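Local coordinates for protein LAE5 (Uncultured bacterium, PDB 5JD3) that probably hydrolyses ester bonds as a GDSL-family (SGNH-type) lipase/acylhydrolase, at residues A93-D98 against V107-G112. Numbering follows the deposited sequence.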
loop_
_atom_site.group_PDB
_atom_site.type_symbol
_atom_site.label_atom_id
_atom_site.label_comp_id
_atom_site.label_asym_id
_atom_site.label_seq_id
_atom_site.Cartn_x
_atom_site.Cartn_y
_atom_site.Cartn_z
ATOM N N ALA A 93 -7.531 5.306 -13.347
ATOM C CA ALA A 93 -8.445 6.346 -13.809
ATOM C C ALA A 93 -8.102 7.717 -13.229
ATOM O O ALA A 93 -8.405 8.745 -13.833
ATOM C CB ALA A 93 -9.878 5.974 -13.461
ATOM N N ARG A 94 -7.467 7.730 -12.062
ATOM C CA ARG A 94 -7.160 8.984 -11.383
ATOM C C ARG A 94 -5.660 9.203 -11.222
ATOM O O ARG A 94 -5.234 10.116 -10.515
ATOM C CB ARG A 94 -7.838 9.025 -10.011
ATOM C CG ARG A 94 -7.326 7.984 -9.024
ATOM C CD ARG A 94 -8.128 8.024 -7.731
ATOM N NE ARG A 94 -7.664 7.046 -6.751
ATOM C CZ ARG A 94 -6.726 7.285 -5.839
ATOM N NH1 ARG A 94 -6.140 8.473 -5.781
ATOM N NH2 ARG A 94 -6.374 6.334 -4.985
ATOM N N TRP A 95 -4.865 8.368 -11.885
ATOM C CA TRP A 95 -3.413 8.410 -11.747
ATOM C C TRP A 95 -2.830 9.753 -12.182
ATOM O O TRP A 95 -1.900 10.264 -11.560
ATOM C CB TRP A 95 -2.771 7.280 -12.554
ATOM C CG TRP A 95 -1.343 7.015 -12.188
ATOM C CD1 TRP A 95 -0.230 7.526 -12.792
ATOM C CD2 TRP A 95 -0.871 6.167 -11.132
ATOM N NE1 TRP A 95 0.903 7.050 -12.177
ATOM C CE2 TRP A 95 0.537 6.214 -11.156
ATOM C CE3 TRP A 95 -1.504 5.375 -10.170
ATOM C CZ2 TRP A 95 1.323 5.499 -10.253
ATOM C CZ3 TRP A 95 -0.722 4.665 -9.276
ATOM C CH2 TRP A 95 0.676 4.732 -9.324
ATOM N N GLN A 96 -3.383 10.320 -13.250
ATOM C CA GLN A 96 -2.888 11.582 -13.789
ATOM C C GLN A 96 -2.999 12.727 -12.785
ATOM O O GLN A 96 -2.052 13.493 -12.600
ATOM C CB GLN A 96 -3.640 11.945 -15.072
ATOM C CG GLN A 96 -3.334 13.340 -15.595
ATOM C CD GLN A 96 -1.849 13.579 -15.797
ATOM O OE1 GLN A 96 -1.128 12.707 -16.286
ATOM N NE2 GLN A 96 -1.383 14.764 -15.417
ATOM N N ASN A 97 -4.152 12.838 -12.135
ATOM C CA ASN A 97 -4.393 13.935 -11.203
ATOM C C ASN A 97 -3.855 13.672 -9.800
ATOM O O ASN A 97 -3.446 14.602 -9.103
ATOM C CB ASN A 97 -5.891 14.241 -11.122
ATOM C CG ASN A 97 -6.451 14.769 -12.429
ATOM O OD1 ASN A 97 -5.704 15.175 -13.320
ATOM N ND2 ASN A 97 -7.773 14.772 -12.548
ATOM N N ASP A 98 -3.850 12.409 -9.383
ATOM C CA ASP A 98 -3.502 12.076 -8.004
ATOM C C ASP A 98 -2.055 11.618 -7.819
ATOM O O ASP A 98 -1.582 11.504 -6.689
ATOM C CB ASP A 98 -4.451 11.001 -7.469
ATOM C CG ASP A 98 -5.859 11.522 -7.257
ATOM O OD1 ASP A 98 -6.090 12.727 -7.488
ATOM O OD2 ASP A 98 -6.732 10.730 -6.845
ATOM N N VAL A 107 7.037 7.304 -5.235
ATOM C CA VAL A 107 5.658 6.836 -5.219
ATOM C C VAL A 107 5.561 5.459 -4.577
ATOM O O VAL A 107 6.216 4.512 -5.014
ATOM C CB VAL A 107 5.053 6.771 -6.635
ATOM C CG1 VAL A 107 3.709 6.060 -6.606
ATOM C CG2 VAL A 107 4.907 8.166 -7.215
ATOM N N ALA A 108 4.749 5.356 -3.533
ATOM C CA ALA A 108 4.464 4.072 -2.912
ATOM C C ALA A 108 3.043 3.649 -3.257
ATOM O O ALA A 108 2.100 4.422 -3.088
ATOM C CB ALA A 108 4.656 4.145 -1.407
ATOM N N MET A 109 2.890 2.427 -3.753
ATOM C CA MET A 109 1.576 1.942 -4.147
ATOM C C MET A 109 1.226 0.623 -3.474
ATOM O O MET A 109 2.023 -0.317 -3.459
ATOM C CB MET A 109 1.494 1.791 -5.667
ATOM C CG MET A 109 0.228 1.104 -6.152
ATOM S SD MET A 109 -0.023 1.278 -7.927
ATOM C CE MET A 109 1.615 0.902 -8.539
ATOM N N MET A 110 0.026 0.569 -2.911
ATOM C CA MET A 110 -0.492 -0.653 -2.320
ATOM C C MET A 110 -1.909 -0.905 -2.815
ATOM O O MET A 110 -2.849 -0.214 -2.421
ATOM C CB MET A 110 -0.466 -0.570 -0.797
ATOM C CG MET A 110 -1.165 -1.727 -0.130
ATOM S SD MET A 110 -1.104 -1.644 1.662
ATOM C CE MET A 110 -2.393 -2.812 2.046
ATOM N N ILE A 111 -2.056 -1.896 -3.687
ATOM C CA ILE A 111 -3.343 -2.176 -4.304
ATOM C C ILE A 111 -3.472 -3.667 -4.611
ATOM O O ILE A 111 -2.474 -4.349 -4.852
ATOM C CB ILE A 111 -3.532 -1.339 -5.596
ATOM C CG1 ILE A 111 -5.010 -1.248 -5.980
ATOM C CG2 ILE A 111 -2.674 -1.882 -6.736
ATOM C CD1 ILE A 111 -5.832 -0.409 -5.025
ATOM N N GLY A 112 -4.699 -4.178 -4.577
ATOM C CA GLY A 112 -4.934 -5.580 -4.865
ATOM C C GLY A 112 -5.936 -6.247 -3.942
ATOM O O GLY A 112 -6.570 -7.232 -4.321
#
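W95 meets M109 and V107 in a buried, wholly apolar helix-on-sheet contact, where helix 88-100 lies against strand 106-110, the central strand of the five-stranded parallel sheet. This layering belongs to the alpha/beta/alpha sandwich of the GDSL (SGNH) hydrolase fold. The backbones stay well apart, the CA atoms of W95 and M109 being 11.2 Å from each other, so a long side chain has to bridge the layers. Tryptophan suits this place: with CG anti to the backbone N (chi1 -164°), its indole extends to the sheet and its six-membered ring does the touching. M109 reaches back from the strand and crosses the indole at about a right angle. Its chain runs extended as far as SD and then bends at the last torsion (chi3 46°), leaving SD 3.7 Å from W95 CZ3 and CE 4.0 Å from W95 CH2. This is a Met-aromatic contact of oblique geometry, M109 SD lying 4.8 Å from the centroid of the six-membered ring of W95. V107, two residues earlier on the same sheet face, adds a looser touch, its CG1 lying 4.3 Å from W95 CH2; its beta-branched side chain is well suited to a strand. Around the indole, F100 packs edge-to-face, L142 of helix 132-146 adds apolar contact, and NE1 makes a weak hydrogen bond to T146. R94 does not touch the strand; its guanidinium is held by D98 OD2 (NH1, 2.6 Å), Q81 and N86. No hydrogen bond joins the two segments; the attraction is therefore probably mainly dispersion and burial of apolar surface, with the polarisable sulfur beside the indole.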